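Local coordinates for protein eukaryotic translation initiation factor 4 gamma 5 (Trypanosoma cruzi, PDB 6OZU) that probably serves as a scaffold in translation initiation, its all-helical MIF4G domain being, as in relatives, a likely docking site for the helicase eIF4A, at residues 49-54 / 136-141; 124-129 / 172-177; 157-160 / 165-168; 160-165 / 215-220. All coordinates share one frame; numbering follows the deposited sequence.

Overall arrangement
Ten helices in series make up the chain, and the four contacts join five of them. Contact 1 comes first, joining the end of helix 40-53 to the C-terminal part of helix 118-144 near the centre of the molecule. Contact 2 starts earlier on that same long helix and closes on helix 173-186, so the two contacts cross along the chain. Contact 3 is a tight local closure, folding residues 165-168 back on helix 150-162, and it nests inside the loop closed by contact 2. Contact 4 starts from the end of helix 150-162, crosses contact 2 and reaches helix 215-235. Contacts 3 and 4 lie about 7 Å apart between centres, and their segments overlap at Leu160 and Glu165.

Contact 1. Residues 49-54 / 136-141; sequences VIFNKS and INFLGL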
loop_
_atom_site.group_PDB
_atom_site.type_symbol
_atom_site.label_atom_id
_atom_site.label_comp_id
_atom_site.label_asym_id
_atom_site.label_seq_id
_atom_site.Cartn_x
_atom_site.Cartn_y
_atom_site.Cartn_z
ATOM N N VAL A 49 7.056 9.639 -9.727
ATOM C CA VAL A 49 7.599 10.561 -8.722
ATOM C C VAL A 49 6.897 10.398 -7.373
ATOM O O VAL A 49 7.569 10.210 -6.355
ATOM C CB VAL A 49 7.600 12.035 -9.243
ATOM C CG1 VAL A 49 7.707 13.057 -8.105
ATOM C CG2 VAL A 49 8.719 12.242 -10.240
ATOM N N ILE A 50 5.554 10.456 -7.367
ATOM C CA ILE A 50 4.763 10.318 -6.144
ATOM C C ILE A 50 4.980 8.922 -5.522
ATOM O O ILE A 50 5.203 8.829 -4.310
ATOM C CB ILE A 50 3.258 10.654 -6.398
ATOM C CG1 ILE A 50 3.087 12.086 -6.994
ATOM C CG2 ILE A 50 2.424 10.464 -5.115
ATOM C CD1 ILE A 50 1.762 12.402 -7.617
ATOM N N PHE A 51 4.972 7.851 -6.357
ATOM C CA PHE A 51 5.166 6.472 -5.903
ATOM C C PHE A 51 6.576 6.211 -5.299
ATOM O O PHE A 51 6.677 5.450 -4.333
ATOM C CB PHE A 51 4.812 5.473 -7.006
ATOM C CG PHE A 51 3.358 5.037 -7.011
ATOM C CD1 PHE A 51 2.335 5.962 -7.202
ATOM C CD2 PHE A 51 3.017 3.697 -6.875
ATOM C CE1 PHE A 51 0.998 5.559 -7.196
ATOM C CE2 PHE A 51 1.679 3.292 -6.898
ATOM C CZ PHE A 51 0.680 4.224 -7.058
ATOM N N ASN A 52 7.634 6.887 -5.822
ATOM C CA ASN A 52 8.996 6.762 -5.283
ATOM C C ASN A 52 9.154 7.501 -3.943
ATOM O O ASN A 52 9.700 6.940 -2.982
ATOM C CB ASN A 52 10.045 7.199 -6.296
ATOM C CG ASN A 52 10.280 6.220 -7.428
ATOM O OD1 ASN A 52 9.862 5.052 -7.384
ATOM N ND2 ASN A 52 10.974 6.673 -8.466
ATOM N N LYS A 53 8.609 8.732 -3.864
ATOM C CA LYS A 53 8.610 9.544 -2.647
ATOM C C LYS A 53 7.803 8.832 -1.538
ATOM O O LYS A 53 8.148 8.927 -0.360
ATOM C CB LYS A 53 8.067 10.969 -2.959
ATOM C CG LYS A 53 8.024 11.977 -1.788
ATOM C CD LYS A 53 9.406 12.504 -1.323
ATOM C CE LYS A 53 9.490 14.016 -1.245
ATOM N NZ LYS A 53 8.796 14.574 -0.054
ATOM N N SER A 54 6.765 8.079 -1.929
ATOM C CA SER A 54 5.908 7.348 -1.003
ATOM C C SER A 54 6.534 6.074 -0.400
ATOM O O SER A 54 6.040 5.587 0.626
ATOM C CB SER A 54 4.577 7.025 -1.665
ATOM O OG SER A 54 3.860 8.211 -1.956
ATOM N N ILE A 136 4.892 -1.811 2.555
ATOM C CA ILE A 136 3.702 -2.310 3.258
ATOM C C ILE A 136 2.866 -1.133 3.777
ATOM O O ILE A 136 1.656 -1.138 3.570
ATOM C CB ILE A 136 4.064 -3.353 4.353
ATOM C CG1 ILE A 136 5.034 -4.452 3.827
ATOM C CG2 ILE A 136 2.794 -3.977 4.966
ATOM C CD1 ILE A 136 4.510 -5.403 2.660
ATOM N N ASN A 137 3.502 -0.095 4.339
ATOM C CA ASN A 137 2.776 1.115 4.762
ATOM C C ASN A 137 2.046 1.731 3.543
ATOM O O ASN A 137 0.815 1.890 3.563
ATOM C CB ASN A 137 3.714 2.154 5.425
ATOM C CG ASN A 137 3.012 3.413 5.910
ATOM O OD1 ASN A 137 1.923 3.367 6.499
ATOM N ND2 ASN A 137 3.621 4.569 5.672
ATOM N N PHE A 138 2.799 1.970 2.460
ATOM C CA PHE A 138 2.265 2.499 1.218
ATOM C C PHE A 138 1.072 1.660 0.700
ATOM O O PHE A 138 0.031 2.252 0.391
ATOM C CB PHE A 138 3.375 2.629 0.190
ATOM C CG PHE A 138 2.996 3.319 -1.106
ATOM C CD1 PHE A 138 2.162 4.437 -1.105
ATOM C CD2 PHE A 138 3.526 2.898 -2.311
ATOM C CE1 PHE A 138 1.852 5.102 -2.290
ATOM C CE2 PHE A 138 3.227 3.575 -3.489
ATOM C CZ PHE A 138 2.383 4.667 -3.473
ATOM N N LEU A 139 1.186 0.303 0.680
ATOM C CA LEU A 139 0.096 -0.592 0.255
ATOM C C LEU A 139 -1.206 -0.326 1.041
ATOM O O LEU A 139 -2.283 -0.275 0.438
ATOM C CB LEU A 139 0.504 -2.080 0.375
ATOM C CG LEU A 139 -0.531 -3.120 -0.127
ATOM C CD1 LEU A 139 -0.594 -3.181 -1.665
ATOM C CD2 LEU A 139 -0.233 -4.491 0.428
ATOM N N GLY A 140 -1.072 -0.133 2.362
ATOM C CA GLY A 140 -2.168 0.175 3.279
ATOM C C GLY A 140 -2.832 1.505 2.996
ATOM O O GLY A 140 -4.056 1.587 2.921
ATOM N N LEU A 141 -2.032 2.551 2.809
ATOM C CA LEU A 141 -2.542 3.879 2.457
ATOM C C LEU A 141 -3.207 3.937 1.070
ATOM O O LEU A 141 -4.214 4.643 0.902
ATOM C CB LEU A 141 -1.426 4.903 2.549
ATOM C CG LEU A 141 -0.905 5.104 3.953
ATOM C CD1 LEU A 141 0.485 5.556 3.934
ATOM C CD2 LEU A 141 -1.776 6.028 4.725
HETATM O O HOH W 1 5.534 4.414 3.362
#
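The end of helix 40-53 comes up to the C-terminal third of helix 118-144, where the CA atoms of Ser54 and Phe138 lie 6.5 Å apart. This is helix-to-helix packing in the interior of the all-helical MIF4G domain, and one aromatic side chain, Phe138, fills most of it. With CG anti to the backbone N (chi1 -173°), the Phe138 ring is carried out from its helix and its CE2-CZ edge is driven at the face of Phe51. The result is a T-shaped pair, the ring planes 80° apart and the centroids separated by 4.8 Å; CZ stands over the middle of the Phe51 ring. Helix 82-112 also packs against Phe51 through Gln94, Cys95 and Thr98. Ser54 uses a face of Phe138 instead, its CB making a CH-pi contact 3.6 Å from the ring centroid. The hydroxyl of Ser54 turns back to its own helix, OG donating to Ile50 O at 2.8 Å from above the carbonyl plane. Ile50 O also accepts from Ser54 N, arriving from the opposite face of that plane. Beside the rings, a water bridges the segments: it donates to Ser54 O and accepts from Asn137 ND2, each at 3.0 Å.

Contact 2. Residues 124-129 / 172-177; sequences RRLIFA and ADYELI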
loop_
_atom_site.group_PDB
_atom_site.type_symbol
_atom_site.label_atom_id
_atom_site.label_comp_id
_atom_site.label_asym_id
_atom_site.label_seq_id
_atom_site.Cartn_x
_atom_site.Cartn_y
_atom_site.Cartn_z
ATOM N N ARG A 124 20.690 -9.093 8.736
ATOM C CA ARG A 124 20.335 -8.763 7.352
ATOM C C ARG A 124 18.804 -8.687 7.183
ATOM O O ARG A 124 18.310 -7.830 6.454
ATOM C CB ARG A 124 20.968 -9.769 6.370
ATOM C CG ARG A 124 22.495 -9.698 6.275
ATOM C CD ARG A 124 22.970 -8.503 5.471
ATOM N NE ARG A 124 22.302 -8.405 4.170
ATOM C CZ ARG A 124 22.905 -8.545 2.996
ATOM N NH1 ARG A 124 24.212 -8.777 2.935
ATOM N NH2 ARG A 124 22.213 -8.428 1.873
ATOM N N ARG A 125 18.069 -9.559 7.892
ATOM C CA ARG A 125 16.598 -9.601 7.947
ATOM C C ARG A 125 16.023 -8.314 8.591
ATOM O O ARG A 125 15.009 -7.797 8.112
ATOM C CB ARG A 125 16.140 -10.834 8.730
ATOM C CG ARG A 125 15.949 -12.063 7.872
ATOM C CD ARG A 125 15.760 -13.290 8.746
ATOM N NE ARG A 125 15.362 -14.465 7.970
ATOM C CZ ARG A 125 15.882 -15.677 8.130
ATOM N NH1 ARG A 125 16.811 -15.893 9.057
ATOM N NH2 ARG A 125 15.471 -16.686 7.375
ATOM N N LEU A 126 16.684 -7.798 9.661
ATOM C CA LEU A 126 16.305 -6.556 10.349
ATOM C C LEU A 126 16.549 -5.335 9.463
ATOM O O LEU A 126 15.698 -4.440 9.408
ATOM C CB LEU A 126 17.031 -6.428 11.700
ATOM C CG LEU A 126 16.851 -5.110 12.497
ATOM C CD1 LEU A 126 15.430 -4.933 13.018
ATOM C CD2 LEU A 126 17.789 -5.062 13.649
ATOM N N ILE A 127 17.702 -5.309 8.750
ATOM C CA ILE A 127 18.071 -4.231 7.830
ATOM C C ILE A 127 17.032 -4.152 6.708
ATOM O O ILE A 127 16.613 -3.054 6.328
ATOM C CB ILE A 127 19.522 -4.440 7.282
ATOM C CG1 ILE A 127 20.570 -4.321 8.419
ATOM C CG2 ILE A 127 19.850 -3.468 6.126
ATOM C CD1 ILE A 127 21.959 -4.937 8.078
ATOM N N PHE A 128 16.614 -5.318 6.197
ATOM C CA PHE A 128 15.634 -5.410 5.131
ATOM C C PHE A 128 14.256 -4.957 5.567
ATOM O O PHE A 128 13.620 -4.200 4.844
ATOM C CB PHE A 128 15.607 -6.816 4.513
ATOM C CG PHE A 128 14.711 -6.915 3.298
ATOM C CD1 PHE A 128 15.101 -6.375 2.079
ATOM C CD2 PHE A 128 13.459 -7.519 3.384
ATOM C CE1 PHE A 128 14.252 -6.428 0.975
ATOM C CE2 PHE A 128 12.618 -7.585 2.277
ATOM C CZ PHE A 128 13.020 -7.046 1.082
ATOM N N ALA A 129 13.804 -5.401 6.748
ATOM C CA ALA A 129 12.503 -5.074 7.338
ATOM C C ALA A 129 12.247 -3.553 7.369
ATOM O O ALA A 129 11.123 -3.120 7.081
ATOM C CB ALA A 129 12.419 -5.658 8.727
ATOM N N ALA A 172 6.988 -15.709 8.571
ATOM C CA ALA A 172 8.247 -15.400 9.228
ATOM C C ALA A 172 7.995 -14.242 10.182
ATOM O O ALA A 172 6.985 -13.541 10.038
ATOM C CB ALA A 172 9.280 -15.016 8.186
ATOM N N ASP A 173 8.902 -14.033 11.150
ATOM C CA ASP A 173 8.762 -13.013 12.183
ATOM C C ASP A 173 8.578 -11.577 11.674
ATOM O O ASP A 173 7.601 -10.930 12.086
ATOM C CB ASP A 173 9.928 -13.103 13.180
ATOM C CG ASP A 173 9.967 -14.418 13.956
ATOM O OD1 ASP A 173 8.903 -14.829 14.496
ATOM O OD2 ASP A 173 11.056 -15.042 14.013
ATOM N N TYR A 174 9.484 -11.075 10.790
ATOM C CA TYR A 174 9.353 -9.694 10.285
ATOM C C TYR A 174 8.128 -9.527 9.388
ATOM O O TYR A 174 7.509 -8.463 9.396
ATOM C CB TYR A 174 10.642 -9.167 9.628
ATOM C CG TYR A 174 11.794 -9.010 10.607
ATOM C CD1 TYR A 174 11.893 -7.888 11.433
ATOM C CD2 TYR A 174 12.770 -9.996 10.729
ATOM C CE1 TYR A 174 12.941 -7.753 12.348
ATOM C CE2 TYR A 174 13.826 -9.867 11.633
ATOM C CZ TYR A 174 13.910 -8.743 12.437
ATOM O OH TYR A 174 14.952 -8.640 13.326
ATOM N N GLU A 175 7.711 -10.611 8.723
ATOM C CA GLU A 175 6.512 -10.650 7.886
ATOM C C GLU A 175 5.247 -10.495 8.702
ATOM O O GLU A 175 4.368 -9.742 8.284
ATOM C CB GLU A 175 6.484 -11.938 7.065
ATOM C CG GLU A 175 7.183 -11.801 5.729
ATOM C CD GLU A 175 8.633 -11.378 5.792
ATOM O OE1 GLU A 175 8.940 -10.271 5.293
ATOM O OE2 GLU A 175 9.452 -12.133 6.367
ATOM N N LEU A 176 5.174 -11.154 9.886
ATOM C CA LEU A 176 4.057 -11.029 10.798
ATOM C C LEU A 176 3.901 -9.584 11.264
ATOM O O LEU A 176 2.762 -9.127 11.383
ATOM C CB LEU A 176 4.264 -11.925 12.026
ATOM C CG LEU A 176 3.700 -13.326 11.938
ATOM C CD1 LEU A 176 4.398 -14.247 12.926
ATOM C CD2 LEU A 176 2.228 -13.320 12.195
ATOM N N ILE A 177 5.038 -8.864 11.540
ATOM C CA ILE A 177 5.042 -7.459 11.981
ATOM C C ILE A 177 4.502 -6.544 10.872
ATOM O O ILE A 177 3.636 -5.724 11.155
ATOM C CB ILE A 177 6.398 -6.993 12.566
ATOM C CG1 ILE A 177 6.934 -8.013 13.595
ATOM C CG2 ILE A 177 6.260 -5.596 13.205
ATOM C CD1 ILE A 177 8.407 -7.946 13.887
#
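Tyr174 leans across from the first turn of helix 173-186 onto helix 118-144, and its van der Waals contacts make up nearly all of this interface. Ala129 CB meets Tyr174 CD1 at 3.5 Å, while further up the ring Leu126 CD1 comes to 3.8 Å from Tyr174 CE1, both obliquely. Along the CD2-CE2 edge, on the same side of the ring, Arg125 CB lies 3.8 Å from Tyr174 CE2, and the Arg125 backbone passes over that face. The phenol end reaches furthest along the helix, where Tyr174 OH touches Leu126 CB at 3.4 Å. Tyr174 holds CG anti to its carbonyl carbon (chi1 -66°), which lays the ring along helix 118-144 from Ala129 back to Leu126.

Polar links leave the interface rather than span it. The extended Arg125 side chain runs off to a salt bridge with Glu110 of helix 82-112, and Arg125 NH2 forms another with a sulfate, probably from the crystallisation liquor.

The two short helical segments run nearly parallel, 21° apart, with axes 10.6 Å apart at closest approach. Two helices running the same way with a third, helix 150-162, between them in sequence are what a stacked helical-hairpin fold of the HEAT-like MIF4G type gives.

Contact 3. Residues 157-160 / 165-168; sequences LEWL and ERKR. With SO4 (sulfate ion), chain H; SO4 (sulfate ion), chain G.
Arg166 folds back over Glu158 and Trp159, pressing the loop that follows helix 150-162 against the last turns of that helix. The loop belongs to the inter-helix connections of the MIF4G helical array. At Arg166 the backbone has a positive phi of 59°, and the side chain, bent at chi2 (90°), returns toward the helix. One face of its guanidinium lies against Trp159 CB, with NH2 at 3.5 Å from that atom. NH1 meets Glu158 CB and also sits near the edge of the indole. Glu158 OE1 comes in at the edge of the guanidinium, but its salt bridge to Arg166 NE is long at 3.8 Å, and the carboxylate stands 86° from the guanidinium plane. The stronger partner is Glu103 of helix 82-112, whose salt bridge with Arg166 NH2 links the loop to a second helix. Past Lys167, the backbone of Arg168 is hydrogen-bonded to Tyr162. The Arg168 guanidinium meets two sulfates edge-on, probably from the crystallisation liquor, the chain G ion through a weak NH1 bond to O4, while NE bonds to Phe170 O. Arg168 NH2 donates to O3 of the chain H sulfate at 2.9 Å, and NH1 reaches O2 of that ion at 3.1 Å.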
loop_
_atom_site.group_PDB
_atom_site.type_symbol
_atom_site.label_atom_id
_atom_site.label_comp_id
_atom_site.label_asym_id
_atom_site.label_seq_id
_atom_site.Cartn_x
_atom_site.Cartn_y
_atom_site.Cartn_z
ATOM N N LEU A 157 -0.202 -10.244 0.401
ATOM C CA LEU A 157 -0.474 -11.034 1.611
ATOM C C LEU A 157 -0.204 -12.527 1.413
ATOM O O LEU A 157 0.221 -13.197 2.349
ATOM C CB LEU A 157 -1.901 -10.787 2.138
ATOM C CG LEU A 157 -2.188 -9.380 2.678
ATOM C CD1 LEU A 157 -3.605 -9.252 3.134
ATOM C CD2 LEU A 157 -1.260 -9.028 3.800
ATOM N N GLU A 158 -0.393 -13.030 0.187
ATOM C CA GLU A 158 -0.081 -14.410 -0.184
ATOM C C GLU A 158 1.408 -14.691 0.054
ATOM O O GLU A 158 1.700 -15.595 0.823
ATOM C CB GLU A 158 -0.428 -14.685 -1.642
ATOM C CG GLU A 158 -1.896 -14.963 -1.895
ATOM C CD GLU A 158 -2.151 -15.593 -3.250
ATOM O OE1 GLU A 158 -1.542 -16.653 -3.532
ATOM O OE2 GLU A 158 -2.949 -15.022 -4.030
ATOM N N TRP A 159 2.339 -13.892 -0.529
ATOM C CA TRP A 159 3.772 -14.112 -0.313
ATOM C C TRP A 159 4.239 -13.643 1.054
ATOM O O TRP A 159 5.146 -14.239 1.627
ATOM C CB TRP A 159 4.655 -13.550 -1.439
ATOM C CG TRP A 159 4.573 -12.070 -1.687
ATOM C CD1 TRP A 159 3.928 -11.452 -2.724
ATOM C CD2 TRP A 159 5.304 -11.034 -0.988
ATOM N NE1 TRP A 159 4.183 -10.096 -2.700
ATOM C CE2 TRP A 159 4.999 -9.808 -1.623
ATOM C CE3 TRP A 159 6.209 -11.031 0.093
ATOM C CZ2 TRP A 159 5.532 -8.587 -1.182
ATOM C CZ3 TRP A 159 6.727 -9.820 0.531
ATOM C CH2 TRP A 159 6.392 -8.620 -0.105
ATOM N N LEU A 160 3.599 -12.607 1.605
ATOM C CA LEU A 160 3.933 -12.080 2.930
ATOM C C LEU A 160 3.671 -13.112 4.025
ATOM O O LEU A 160 4.492 -13.242 4.937
ATOM C CB LEU A 160 3.138 -10.793 3.176
ATOM C CG LEU A 160 3.623 -9.850 4.272
ATOM C CD1 LEU A 160 4.865 -9.074 3.823
ATOM C CD2 LEU A 160 2.531 -8.882 4.647
ATOM N N GLU A 165 7.774 -18.564 -2.215
ATOM C CA GLU A 165 7.593 -19.872 -2.855
ATOM C C GLU A 165 6.214 -20.499 -2.466
ATOM O O GLU A 165 5.868 -21.575 -2.966
ATOM C CB GLU A 165 8.774 -20.812 -2.536
ATOM N N ARG A 166 5.428 -19.803 -1.582
ATOM C CA ARG A 166 4.081 -20.160 -1.089
ATOM C C ARG A 166 4.021 -21.531 -0.367
ATOM O O ARG A 166 2.937 -22.115 -0.231
ATOM C CB ARG A 166 3.013 -20.060 -2.207
ATOM C CG ARG A 166 2.333 -18.692 -2.317
ATOM C CD ARG A 166 3.069 -17.755 -3.254
ATOM N NE ARG A 166 2.238 -16.617 -3.650
ATOM C CZ ARG A 166 2.711 -15.497 -4.185
ATOM N NH1 ARG A 166 1.882 -14.516 -4.524
ATOM N NH2 ARG A 166 4.018 -15.345 -4.381
ATOM N N LYS A 167 5.169 -21.996 0.163
ATOM C CA LYS A 167 5.247 -23.292 0.833
ATOM C C LYS A 167 5.267 -23.220 2.378
ATOM O O LYS A 167 5.330 -24.277 3.016
ATOM C CB LYS A 167 6.447 -24.103 0.298
ATOM C CG LYS A 167 6.158 -24.810 -1.027
ATOM C CD LYS A 167 7.298 -25.738 -1.452
ATOM C CE LYS A 167 6.993 -27.199 -1.202
ATOM N NZ LYS A 167 8.119 -28.081 -1.612
ATOM N N ARG A 168 5.171 -22.001 2.972
ATOM C CA ARG A 168 5.207 -21.799 4.436
ATOM C C ARG A 168 3.960 -22.264 5.175
ATOM O O ARG A 168 2.842 -22.090 4.687
ATOM C CB ARG A 168 5.485 -20.338 4.819
ATOM C CG ARG A 168 6.839 -19.805 4.376
ATOM C CD ARG A 168 7.149 -18.513 5.100
ATOM N NE ARG A 168 7.404 -18.760 6.519
ATOM C CZ ARG A 168 8.586 -18.617 7.107
ATOM N NH1 ARG A 168 9.636 -18.199 6.410
ATOM N NH2 ARG A 168 8.724 -18.870 8.402
HETATM S S SO4 H . 12.736 -18.440 8.589
HETATM O O1 SO4 H . 12.908 -17.063 9.060
HETATM O O2 SO4 H . 12.652 -18.450 7.124
HETATM O O3 SO4 H . 11.508 -18.995 9.166
HETATM O O4 SO4 H . 13.877 -19.249 9.017
HETATM S S SO4 G . 9.890 -16.549 2.675
HETATM O O1 SO4 G . 9.428 -17.834 2.128
HETATM O O2 SO4 G . 10.461 -15.729 1.604
HETATM O O3 SO4 G . 8.775 -15.818 3.290
HETATM O O4 SO4 G . 10.918 -16.806 3.686
#

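Contact 4. Residues 160-165 / 215-220; sequences LLYGTE and RRMQFL. With SO4 (sulfate ion), chain D; SO4 (sulfate ion), chain G; SO4 (sulfate ion), chain E.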
loop_
_atom_site.group_PDB
_atom_site.type_symbol
_atom_site.label_atom_id
_atom_site.label_comp_id
_atom_site.label_asym_id
_atom_site.label_seq_id
_atom_site.Cartn_x
_atom_site.Cartn_y
_atom_site.Cartn_z
ATOM N N LEU A 160 3.599 -12.607 1.605
ATOM C CA LEU A 160 3.933 -12.080 2.930
ATOM C C LEU A 160 3.671 -13.112 4.025
ATOM O O LEU A 160 4.492 -13.242 4.937
ATOM C CB LEU A 160 3.138 -10.793 3.176
ATOM C CG LEU A 160 3.623 -9.850 4.272
ATOM C CD1 LEU A 160 4.865 -9.074 3.823
ATOM C CD2 LEU A 160 2.531 -8.882 4.647
ATOM N N LEU A 161 2.542 -13.869 3.919
ATOM C CA LEU A 161 2.155 -14.884 4.895
ATOM C C LEU A 161 2.582 -16.301 4.537
ATOM O O LEU A 161 3.027 -17.034 5.418
ATOM C CB LEU A 161 0.639 -14.856 5.138
ATOM C CG LEU A 161 0.002 -13.556 5.691
ATOM C CD1 LEU A 161 -1.518 -13.660 5.625
ATOM C CD2 LEU A 161 0.451 -13.260 7.136
ATOM N N TYR A 162 2.393 -16.714 3.272
ATOM C CA TYR A 162 2.725 -18.066 2.805
ATOM C C TYR A 162 4.119 -18.208 2.210
ATOM O O TYR A 162 4.514 -19.325 1.890
ATOM C CB TYR A 162 1.673 -18.590 1.814
ATOM C CG TYR A 162 0.285 -18.783 2.398
ATOM C CD1 TYR A 162 -0.024 -19.912 3.148
ATOM C CD2 TYR A 162 -0.739 -17.877 2.131
ATOM C CE1 TYR A 162 -1.312 -20.123 3.640
ATOM C CE2 TYR A 162 -2.025 -18.068 2.632
ATOM C CZ TYR A 162 -2.307 -19.198 3.383
ATOM O OH TYR A 162 -3.558 -19.399 3.892
ATOM N N GLY A 163 4.860 -17.104 2.097
ATOM C CA GLY A 163 6.199 -17.105 1.531
ATOM C C GLY A 163 6.204 -16.844 0.040
ATOM O O GLY A 163 5.186 -17.038 -0.640
ATOM N N THR A 164 7.358 -16.412 -0.481
ATOM C CA THR A 164 7.535 -16.118 -1.909
ATOM C C THR A 164 7.367 -17.397 -2.761
ATOM O O THR A 164 6.797 -17.328 -3.852
ATOM C CB THR A 164 8.845 -15.335 -2.161
ATOM O OG1 THR A 164 9.931 -15.941 -1.441
ATOM C CG2 THR A 164 8.724 -13.863 -1.741
ATOM N N GLU A 165 7.774 -18.564 -2.215
ATOM C CA GLU A 165 7.593 -19.872 -2.855
ATOM C C GLU A 165 6.214 -20.499 -2.466
ATOM O O GLU A 165 5.868 -21.575 -2.966
ATOM C CB GLU A 165 8.774 -20.812 -2.536
ATOM N N ARG A 215 -2.830 -25.197 11.073
ATOM C CA ARG A 215 -3.409 -24.872 12.383
ATOM C C ARG A 215 -3.141 -23.420 12.819
ATOM O O ARG A 215 -4.103 -22.705 13.125
ATOM C CB ARG A 215 -2.955 -25.875 13.488
ATOM C CG ARG A 215 -3.166 -27.378 13.244
ATOM C CD ARG A 215 -2.492 -28.199 14.317
ATOM N NE ARG A 215 -1.129 -28.623 13.966
ATOM C CZ ARG A 215 -0.394 -29.479 14.670
ATOM N NH1 ARG A 215 -0.885 -30.043 15.765
ATOM N NH2 ARG A 215 0.837 -29.782 14.280
ATOM N N ARG A 216 -1.855 -22.973 12.823
ATOM C CA ARG A 216 -1.509 -21.617 13.259
ATOM C C ARG A 216 -2.016 -20.581 12.271
ATOM O O ARG A 216 -2.465 -19.513 12.696
ATOM C CB ARG A 216 -0.001 -21.437 13.474
ATOM C CG ARG A 216 0.621 -22.083 14.701
ATOM C CD ARG A 216 2.135 -22.141 14.540
ATOM N NE ARG A 216 2.495 -22.922 13.353
ATOM C CZ ARG A 216 3.698 -22.998 12.799
ATOM N NH1 ARG A 216 4.714 -22.300 13.296
ATOM N NH2 ARG A 216 3.896 -23.773 11.745
ATOM N N MET A 217 -1.979 -20.915 10.958
ATOM C CA MET A 217 -2.417 -20.048 9.863
ATOM C C MET A 217 -3.934 -19.816 9.876
ATOM O O MET A 217 -4.399 -18.704 9.595
ATOM C CB MET A 217 -1.933 -20.579 8.505
ATOM C CG MET A 217 -1.993 -19.537 7.398
ATOM S SD MET A 217 -0.901 -18.114 7.681
ATOM C CE MET A 217 0.271 -18.401 6.440
ATOM N N GLN A 218 -4.700 -20.861 10.198
ATOM C CA GLN A 218 -6.138 -20.755 10.292
ATOM C C GLN A 218 -6.524 -19.986 11.530
ATOM O O GLN A 218 -7.444 -19.177 11.459
ATOM C CB GLN A 218 -6.779 -22.124 10.281
ATOM C CG GLN A 218 -7.861 -22.192 9.233
ATOM C CD GLN A 218 -8.782 -23.342 9.454
ATOM O OE1 GLN A 218 -9.558 -23.345 10.395
ATOM N NE2 GLN A 218 -8.716 -24.333 8.581
ATOM N N PHE A 219 -5.804 -20.198 12.658
ATOM C CA PHE A 219 -6.057 -19.458 13.896
ATOM C C PHE A 219 -5.760 -17.968 13.680
ATOM O O PHE A 219 -6.554 -17.128 14.097
ATOM C CB PHE A 219 -5.278 -20.041 15.098
ATOM C CG PHE A 219 -5.709 -19.468 16.431
ATOM C CD1 PHE A 219 -6.861 -19.926 17.069
ATOM C CD2 PHE A 219 -4.987 -18.439 17.032
ATOM C CE1 PHE A 219 -7.286 -19.357 18.282
ATOM C CE2 PHE A 219 -5.409 -17.882 18.253
ATOM C CZ PHE A 219 -6.554 -18.347 18.868
ATOM N N LEU A 220 -4.662 -17.653 12.971
ATOM C CA LEU A 220 -4.268 -16.284 12.657
ATOM C C LEU A 220 -5.342 -15.552 11.862
ATOM O O LEU A 220 -5.780 -14.484 12.291
ATOM C CB LEU A 220 -2.932 -16.247 11.908
ATOM C CG LEU A 220 -2.407 -14.848 11.563
ATOM C CD1 LEU A 220 -1.224 -14.515 12.371
ATOM C CD2 LEU A 220 -2.075 -14.738 10.128
HETATM S S SO4 D . 1.029 -26.252 11.937
HETATM O O1 SO4 D . 2.316 -26.303 11.234
HETATM O O2 SO4 D . 0.040 -27.129 11.291
HETATM O O3 SO4 D . 0.570 -24.857 11.942
HETATM O O4 SO4 D . 1.235 -26.717 13.303
HETATM S S SO4 G . 9.890 -16.549 2.675
HETATM O O1 SO4 G . 9.428 -17.834 2.128
HETATM O O2 SO4 G . 10.461 -15.729 1.604
HETATM O O3 SO4 G . 8.775 -15.818 3.290
HETATM O O4 SO4 G . 10.918 -16.806 3.686
HETATM S S SO4 E . 7.209 -22.915 9.385
HETATM O O1 SO4 E . 8.584 -23.077 8.913
HETATM O O2 SO4 E . 6.442 -22.299 8.299
HETATM O O3 SO4 E . 6.644 -24.217 9.756
HETATM O O4 SO4 E . 7.182 -22.060 10.579
#
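Met217 drives its methyl group into the end of helix 150-162, and here the contact is tight. Met217 CE lies 3.2 Å from Leu161 O and 3.8 Å from Leu161 CB. The same methyl sits over one face of Tyr162 toward the rim, a CH-pi contact 3.8 Å from the ring centroid, with Met217 SD more distant in a Met-aromatic contact. Met217 leaves its backbone with CG opposite N (chi1 -163°), then bends at chi2 and chi3, which brings the CE methyl against both Leu161 and the ring. The Tyr162 hydroxyl is hydrogen-bonded to Leu208 O. Looser is the meeting of Leu161 CD2 and Leu220 CD2, at 4.2 Å.

This joins the end of helix 150-162 to the start of helix 215-235, the last helix of the chain, within the MIF4G fold. Gly163, its phi positive at 91°, takes the chain out of the helix just past Tyr162.

The outer side is polar and occupied by sulfates, probably from the crystallisation liquor. One (chain D) sits at the N-terminal end of helix 215-235: Arg216 N donates to its O3 almost straight (176°), Arg216 NE reaches the same oxygen at 3.1 Å, and Arg215 NE bonds to O2. Arg216 NH2 also bonds weakly to a second ion (chain E). Well away from helix 215-235, Thr164 OG1 donates to O2 of the chain G sulfate at 3.1 Å.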